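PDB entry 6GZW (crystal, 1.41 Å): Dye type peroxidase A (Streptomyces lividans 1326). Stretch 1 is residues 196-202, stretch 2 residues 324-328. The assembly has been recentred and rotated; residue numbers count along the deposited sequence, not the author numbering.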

# COMPACT_ATOMS: atom_id res chain seq x y z
N ASP A 196 -3.87 -9.29 30.67
CA ASP A 196 -5.32 -9.44 30.53
C ASP A 196 -6.10 -8.31 31.20
O ASP A 196 -7.03 -7.75 30.61
CB ASP A 196 -5.80 -10.77 31.14
CG ASP A 196 -5.51 -11.97 30.25
OD1 ASP A 196 -4.57 -11.95 29.43
OD2 ASP A 196 -6.27 -12.95 30.39
N ARG A 197 -5.72 -7.96 32.43
CA ARG A 197 -6.36 -6.85 33.09
C ARG A 197 -6.25 -5.54 32.28
O ARG A 197 -7.22 -4.76 32.23
CB ARG A 197 -5.83 -6.62 34.53
CG ARG A 197 -6.52 -5.44 35.23
CD ARG A 197 -6.25 -5.30 36.72
NE ARG A 197 -4.84 -5.08 37.04
CZ ARG A 197 -3.95 -6.02 37.37
NH1 ARG A 197 -4.27 -7.31 37.43
NH2 ARG A 197 -2.71 -5.66 37.66
N ARG A 198 -5.09 -5.30 31.67
CA ARG A 198 -4.86 -4.02 30.97
C ARG A 198 -5.68 -3.90 29.68
O ARG A 198 -6.15 -2.82 29.36
CB ARG A 198 -3.39 -3.84 30.66
CG ARG A 198 -2.53 -3.44 31.84
CD ARG A 198 -1.07 -3.67 31.54
NE ARG A 198 -0.24 -2.79 32.37
CZ ARG A 198 1.05 -2.57 32.16
NH1 ARG A 198 1.72 -3.18 31.21
NH2 ARG A 198 1.69 -1.71 32.94
N ILE A 199 -5.84 -5.02 28.99
CA ILE A 199 -6.25 -5.03 27.60
C ILE A 199 -7.68 -5.55 27.38
O ILE A 199 -8.34 -5.06 26.47
CB ILE A 199 -5.22 -5.83 26.79
CG1 ILE A 199 -3.79 -5.29 26.99
CG2 ILE A 199 -5.56 -5.86 25.29
CD1 ILE A 199 -3.66 -3.79 26.85
N PHE A 200 -8.17 -6.49 28.19
CA PHE A 200 -9.47 -7.12 27.91
C PHE A 200 -10.49 -6.94 29.02
O PHE A 200 -10.16 -6.95 30.22
CB PHE A 200 -9.30 -8.61 27.66
CG PHE A 200 -8.53 -8.93 26.40
CD1 PHE A 200 -9.07 -8.65 25.15
CD2 PHE A 200 -7.30 -9.58 26.46
CE1 PHE A 200 -8.36 -8.96 23.98
CE2 PHE A 200 -6.59 -9.88 25.31
CZ PHE A 200 -7.13 -9.58 24.06
N VAL A 201 -11.75 -6.77 28.61
CA VAL A 201 -12.88 -6.75 29.51
C VAL A 201 -12.95 -8.18 30.08
O VAL A 201 -12.78 -9.14 29.33
CB VAL A 201 -14.19 -6.38 28.77
CG1 VAL A 201 -15.42 -6.48 29.69
CG2 VAL A 201 -14.14 -4.96 28.23
N PRO A 202 -13.15 -8.33 31.41
CA PRO A 202 -13.15 -9.68 32.00
C PRO A 202 -14.31 -10.59 31.55
O PRO A 202 -15.31 -10.10 31.01
CB PRO A 202 -13.23 -9.41 33.52
CG PRO A 202 -13.54 -7.98 33.70
CD PRO A 202 -13.26 -7.26 32.41
N CYS A 324 -4.82 1.57 19.16
CA CYS A 324 -4.48 1.06 20.49
C CYS A 324 -5.67 0.37 21.11
O CYS A 324 -6.83 0.70 20.81
CB CYS A 324 -3.96 2.15 21.45
SG CYS A 324 -5.15 3.45 21.84
N TRP A 325 -5.34 -0.55 22.01
CA TRP A 325 -6.27 -1.50 22.59
C TRP A 325 -6.14 -1.44 24.12
O TRP A 325 -5.03 -1.45 24.63
CB TRP A 325 -5.90 -2.90 22.08
CG TRP A 325 -6.06 -3.06 20.58
CD1 TRP A 325 -5.10 -2.96 19.61
CD2 TRP A 325 -7.27 -3.41 19.93
NE1 TRP A 325 -5.66 -3.21 18.37
CE2 TRP A 325 -7.00 -3.49 18.55
CE3 TRP A 325 -8.58 -3.64 20.38
CZ2 TRP A 325 -7.99 -3.79 17.62
CZ3 TRP A 325 -9.56 -3.96 19.45
CH2 TRP A 325 -9.25 -4.01 18.09
N GLN A 326 -7.27 -1.36 24.82
CA GLN A 326 -7.31 -1.32 26.28
C GLN A 326 -8.65 -1.81 26.80
O GLN A 326 -9.66 -1.77 26.08
CB GLN A 326 -7.07 0.11 26.76
CG GLN A 326 -7.99 1.15 26.16
CD GLN A 326 -7.35 1.98 25.06
OE1 GLN A 326 -6.51 2.85 25.34
NE2 GLN A 326 -7.75 1.74 23.82
N ALA A 327 -8.69 -2.24 28.06
CA ALA A 327 -9.96 -2.66 28.67
C ALA A 327 -10.86 -1.47 28.94
O ALA A 327 -12.07 -1.64 29.00
CB ALA A 327 -9.71 -3.43 29.97
N ASP A 328 -10.28 -0.29 29.12
CA ASP A 328 -11.03 0.93 29.43
C ASP A 328 -10.25 2.15 28.92
O ASP A 328 -9.16 2.41 29.43
CB ASP A 328 -11.21 1.01 30.96
CG ASP A 328 -11.85 2.30 31.43
OD1 ASP A 328 -12.30 3.13 30.61
OD2 ASP A 328 -11.93 2.50 32.68
O HOH W 1 -7.79 -0.17 30.53

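The end of a helix meets the end of a β-strand in a small, mainly backbone-mediated contact, fixed by one direct hydrogen bond and filled in by the methyl group of Ala327 and the side chain of Ile199. The two segments together bury 253 Å², and their closest alpha carbons, Ile199 CA and Gln326 CA, lie 4.1 Å apart, a spacing that leaves little room for side chains between the main chains at that point.

The direct bond runs from Ala327 N to Arg198 O, at 2.9 Å with an N-H...O angle of 164°, so both distance and direction are favourable. Ile199 O is also near the same nitrogen, 3.3 Å from Ala327 N, but its angle is poor and it does not qualify as a second acceptor. The bond forms where the helix ends: Phe200 N still bonds to Asp196 O at 3.0 Å, but Phe200 (phi/psi -121/144°) is the first residue to leave helical geometry, and Pro202, four residues after Arg198, has no N-H to offer Arg198 O. Water 1 extends the polar link, accepting from Asp328 N (water O to Asp328 N, 2.9 Å) and donating a weak bond to Arg198 O (water O to Arg198 O, 3.3 Å).

Ala327 loses the most area to the other stretch, 83 Å², and its CA-to-CB bond points toward it. Its CB lies 3.6 Å from Arg197 O and 3.6 Å from Phe200 O, so the methyl packs directly against main-chain carbonyls, a place suited to a small side chain. Val201, in the t rotamer, adds a looser contact, CG2 to Ala327 O at 4.0 Å.

Ile199 contributes 56 Å². Its CA-to-CB bond points away from the other stretch, but with chi1 and chi2 both m the end of the side chain comes nearer, bringing CD1 to 3.5 Å from Trp325 O. Its other branch places CG2 4.4 Å from Trp325 CB, an apolar contact appropriate to two buried residues. The Trp325 indole leads away, so its ring is not what meets the helix.

The longer polar side chains are directed elsewhere. Arg197 and Arg198 have CA-to-CB bonds pointing away from the other stretch, and the closest approach of either side chain is Arg198 CB to Ala327 N at 6.1 Å; their carbonyl oxygens make the contacts. Buried Gln326 has its amide satisfied by hydrogen bonds elsewhere in the structure, supplemented by a weak bond from Gln326 NE2 to Cys324 SG at 3.7 Å.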